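Side-chain contacts in putative exported protein (Bordetella pertussis Tohama I, PDB 2PFZ), which binds pyroglutamic acid and probably serves as the periplasmic receptor of a tripartite ATP-independent (TRAP) transport system: residues 148-151 with 152-156; 273-276 with 277-281. All coordinates share one frame; numbering follows the deposited sequence.

Contact 1: residues 148-151 with 152-156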
loop_
_atom_site.group_PDB
_atom_site.type_symbol
_atom_site.label_atom_id
_atom_site.label_comp_id
_atom_site.label_asym_id
_atom_site.label_seq_id
_atom_site.Cartn_x
_atom_site.Cartn_y
_atom_site.Cartn_z
ATOM N N THR A 148 6.134 -9.139 -0.078
ATOM C CA THR A 148 6.814 -8.869 -1.305
ATOM C C THR A 148 8.217 -9.535 -1.241
ATOM O O THR A 148 8.775 -9.966 -2.265
ATOM C CB THR A 148 6.671 -7.351 -1.433
ATOM O OG1 THR A 148 6.051 -6.943 -2.665
ATOM C CG2 THR A 148 7.790 -6.580 -0.935
ATOM N N ALA A 149 8.751 -9.698 -0.033
ATOM C CA ALA A 149 9.918 -10.570 0.176
ATOM C C ALA A 149 9.589 -12.048 -0.095
ATOM O O ALA A 149 10.384 -12.769 -0.734
ATOM C CB ALA A 149 10.500 -10.387 1.603
ATOM N N LYS A 150 8.417 -12.494 0.357
ATOM C CA LYS A 150 7.964 -13.865 0.097
ATOM C C LYS A 150 7.792 -14.138 -1.402
ATOM O O LYS A 150 8.247 -15.158 -1.893
ATOM C CB LYS A 150 6.659 -14.199 0.852
ATOM C CG LYS A 150 6.187 -15.634 0.643
ATOM C CD LYS A 150 7.281 -16.638 1.056
ATOM C CE LYS A 150 6.730 -18.069 1.165
ATOM N NZ LYS A 150 7.536 -18.886 2.159
ATOM N N ILE A 151 7.154 -13.215 -2.113
ATOM C CA ILE A 151 6.994 -13.331 -3.558
ATOM C C ILE A 151 8.354 -13.466 -4.246
ATOM O O ILE A 151 8.541 -14.351 -5.090
ATOM C CB ILE A 151 6.202 -12.135 -4.149
ATOM C CG1 ILE A 151 4.762 -12.154 -3.588
ATOM C CG2 ILE A 151 6.263 -12.163 -5.701
ATOM C CD1 ILE A 151 3.897 -10.927 -3.875
ATOM N N ALA A 152 9.296 -12.609 -3.864
ATOM C CA ALA A 152 10.670 -12.693 -4.384
ATOM C C ALA A 152 11.224 -14.100 -4.174
ATOM O O ALA A 152 11.689 -14.746 -5.126
ATOM C CB ALA A 152 11.572 -11.641 -3.719
ATOM N N GLU A 153 11.124 -14.606 -2.945
ATOM C CA GLU A 153 11.677 -15.921 -2.651
ATOM C C GLU A 153 11.000 -16.985 -3.505
ATOM O O GLU A 153 11.639 -17.961 -3.922
ATOM C CB GLU A 153 11.528 -16.262 -1.174
ATOM C CG GLU A 153 12.472 -15.460 -0.285
ATOM C CD GLU A 153 12.097 -15.553 1.182
ATOM O OE1 GLU A 153 11.177 -16.329 1.534
ATOM O OE2 GLU A 153 12.730 -14.855 1.993
ATOM N N LEU A 154 9.708 -16.802 -3.764
ATOM C CA LEU A 154 8.960 -17.828 -4.476
ATOM C C LEU A 154 9.263 -17.837 -5.973
ATOM O O LEU A 154 8.988 -18.841 -6.632
ATOM C CB LEU A 154 7.454 -17.761 -4.192
ATOM C CG LEU A 154 7.033 -18.202 -2.779
ATOM C CD1 LEU A 154 5.579 -17.839 -2.546
ATOM C CD2 LEU A 154 7.300 -19.705 -2.479
ATOM N N VAL A 155 9.818 -16.745 -6.506
ATOM C CA VAL A 155 10.224 -16.715 -7.912
ATOM C C VAL A 155 11.734 -16.958 -8.079
ATOM O O VAL A 155 12.255 -16.917 -9.197
ATOM C CB VAL A 155 9.757 -15.426 -8.692
ATOM C CG1 VAL A 155 8.232 -15.348 -8.748
ATOM C CG2 VAL A 155 10.375 -14.124 -8.124
ATOM N N GLY A 156 12.410 -17.212 -6.962
ATOM C CA GLY A 156 13.857 -17.393 -6.934
ATOM C C GLY A 156 14.664 -16.113 -6.951
ATOM O O GLY A 156 15.869 -16.148 -7.210
#
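The carboxylate of Glu-153 has the carbonyl oxygen of Ala-149 over one face, 3.8 Å from CD, while the chain of Lys-150 passes OE1 at about a right angle to the glutamate chain, touching it with CD at 3.9 Å. Their charged ends stay apart, NZ of Lys-150 lying 4.5 Å from OE1 of Glu-153, beyond salt-bridge range. With CG opposite the backbone N (chi1 -178°) and a bend at chi2, Lys-150 instead runs across Leu-154, and its CE sits 3.9 Å from CD1 and 4.0 Å from CD2 of that residue. The backbone N of Leu-154 bonds to Lys-150 O at 2.9 Å, and its CG rests against the same oxygen. Helix 146-155, the connection of a beta-alpha-beta crossover between strands 140-143 and 158-161, ends here in a Schellman motif, Gly-156 turning out with a positive phi of 80°. Ala-149 and Ala-152 pack against these strands, and Ile-151 and Leu-154 against helix 266-287. Lys-150 is thus engaged chiefly through its methylenes on Leu-154, given the gap left at NZ, and any pull between its ammonium and Glu-153 is probably modest and softened by solvent.

Contact 2: residues 273-276 with 277-281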
loop_
_atom_site.group_PDB
_atom_site.type_symbol
_atom_site.label_atom_id
_atom_site.label_comp_id
_atom_site.label_asym_id
_atom_site.label_seq_id
_atom_site.Cartn_x
_atom_site.Cartn_y
_atom_site.Cartn_z
ATOM N N THR A 273 0.287 -16.397 -11.195
ATOM C CA THR A 273 -0.984 -16.904 -10.668
ATOM C C THR A 273 -0.740 -18.149 -9.815
ATOM O O THR A 273 -1.295 -18.285 -8.704
ATOM C CB THR A 273 -1.991 -17.184 -11.820
ATOM O OG1 THR A 273 -2.373 -15.933 -12.412
ATOM C CG2 THR A 273 -3.281 -17.904 -11.309
ATOM N N GLU A 274 0.112 -19.044 -10.324
ATOM C CA GLU A 274 0.484 -20.247 -9.570
ATOM C C GLU A 274 1.122 -19.886 -8.219
ATOM O O GLU A 274 0.752 -20.465 -7.194
ATOM C CB GLU A 274 1.360 -21.205 -10.410
ATOM C CG GLU A 274 1.335 -22.687 -9.935
ATOM C CD GLU A 274 -0.063 -23.334 -10.013
ATOM O OE1 GLU A 274 -1.007 -22.677 -10.496
ATOM O OE2 GLU A 274 -0.235 -24.499 -9.578
ATOM N N VAL A 275 2.027 -18.909 -8.217
ATOM C CA VAL A 275 2.608 -18.340 -6.975
ATOM C C VAL A 275 1.508 -17.785 -6.066
ATOM O O VAL A 275 1.462 -18.083 -4.864
ATOM C CB VAL A 275 3.633 -17.197 -7.284
ATOM C CG1 VAL A 275 4.085 -16.482 -5.994
ATOM C CG2 VAL A 275 4.866 -17.725 -8.078
ATOM N N GLY A 276 0.617 -16.999 -6.654
ATOM C CA GLY A 276 -0.547 -16.466 -5.931
ATOM C C GLY A 276 -1.415 -17.541 -5.264
ATOM O O GLY A 276 -1.835 -17.360 -4.118
ATOM N N LYS A 277 -1.711 -18.633 -5.980
ATOM C CA LYS A 277 -2.541 -19.724 -5.429
ATOM C C LYS A 277 -1.846 -20.432 -4.267
ATOM O O LYS A 277 -2.473 -20.764 -3.264
ATOM C CB LYS A 277 -2.930 -20.745 -6.493
ATOM C CG LYS A 277 -4.005 -20.244 -7.448
ATOM C CD LYS A 277 -4.967 -21.377 -7.801
ATOM C CE LYS A 277 -4.556 -22.131 -9.059
ATOM N NZ LYS A 277 -5.234 -21.538 -10.256
ATOM N N ARG A 278 -0.547 -20.650 -4.413
ATOM C CA ARG A 278 0.274 -21.150 -3.312
ATOM C C ARG A 278 0.202 -20.202 -2.108
ATOM O O ARG A 278 -0.061 -20.632 -0.979
ATOM C CB ARG A 278 1.715 -21.306 -3.794
ATOM C CG ARG A 278 2.744 -21.503 -2.722
ATOM C CD ARG A 278 4.020 -20.741 -3.080
ATOM N NE ARG A 278 4.300 -20.630 -4.530
ATOM C CZ ARG A 278 4.785 -21.606 -5.302
ATOM N NH1 ARG A 278 5.046 -22.802 -4.789
ATOM N NH2 ARG A 278 4.995 -21.387 -6.598
ATOM N N MET A 279 0.404 -18.912 -2.342
ATOM C CA MET A 279 0.332 -17.940 -1.237
ATOM C C MET A 279 -1.056 -17.813 -0.589
ATOM O O MET A 279 -1.154 -17.563 0.623
ATOM C CB MET A 279 0.861 -16.571 -1.678
ATOM C CG MET A 279 2.374 -16.576 -1.935
ATOM S SD MET A 279 2.955 -14.958 -2.456
ATOM C CE MET A 279 2.960 -14.057 -0.899
ATOM N N LEU A 280 -2.117 -17.982 -1.377
ATOM C CA LEU A 280 -3.487 -17.946 -0.842
ATOM C C LEU A 280 -3.754 -19.196 -0.002
ATOM O O LEU A 280 -4.355 -19.106 1.079
ATOM C CB LEU A 280 -4.535 -17.842 -1.969
ATOM C CG LEU A 280 -6.025 -17.956 -1.539
ATOM C CD1 LEU A 280 -6.407 -16.880 -0.533
ATOM C CD2 LEU A 280 -6.943 -17.854 -2.761
ATOM N N ASP A 281 -3.301 -20.353 -0.498
ATOM C CA ASP A 281 -3.362 -21.573 0.314
ATOM C C ASP A 281 -2.655 -21.376 1.670
ATOM O O ASP A 281 -3.244 -21.618 2.746
ATOM C CB ASP A 281 -2.799 -22.789 -0.430
ATOM C CG ASP A 281 -3.030 -24.078 0.335
ATOM O OD1 ASP A 281 -4.199 -24.441 0.531
ATOM O OD2 ASP A 281 -2.042 -24.708 0.761
#
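Val-275 and Met-279 lie side by side and point the same way, one helical turn apart, with CG1 of the valine 4.0 Å from SD of the methionine. The chain of Met-279 first passes over the backbone, CG sitting 3.4 Å from Val-275 O, and then bends at chi3 (76°). That same oxygen takes the N-H of Met-279 in its carbonyl plane. The other valine methyl, CG2, looks toward Arg-278: it meets the guanidinium at its edge, in plane, 4.0 Å from NH2. Arg-278 reaches it because CG stands opposite the backbone N (chi1 166°) and the chain bends twice beyond, folding back along the preceding turn. In this position NE is buried 3.8 Å from Val-275 CA and finds no polar partner in the model. All of this sits on helix 266-287, which lies against helix 146-155 in this receptor of the periplasmic-binding-protein class. Met-279 enters that interface beside Val-147, and it also touches Leu-81 and Pro-82. Round the helix from there, Glu-274 and Lys-277 approach each other at a slant, OE1 of the glutamate lying 3.9 Å from CE of the lysine. NZ of Lys-277 stops 4.4 Å from OE1 of Glu-274, too far for a salt bridge, so the attraction is probably weak at this exposed surface. Lys-277 also lays its CG on Thr-273 O, 3.6 Å away, the oxygen that accepts its own backbone N-H. The hydroxyl of Thr-273 turns back along the helix instead, hydrogen-bonded to Lys-269 O.

Going along the chain, contact 1 comes first and spans no loop: 148-151 runs straight into 152-156 within helix 146-155. The chain then continues through strands 158-161, 178-181 and 197-199, strand 207-213 of the antiparallel sheet, the long helix 222-256 and edge strand 260-262 before contact 2, which likewise stays within one helix, 266-287. The two are in series and neither nest nor cross. Folding brings them together nonetheless, the centres of contacts 1 and 2 lying about 12 Å apart. Leu-154 CD1 lies 3.3 Å from Arg-278 CD, and Ile-151 CG1 lies 3.5 Å from Met-279 SD. These apolar touches tie the crossover helix of a beta-alpha-beta unit to a helix near the C terminus.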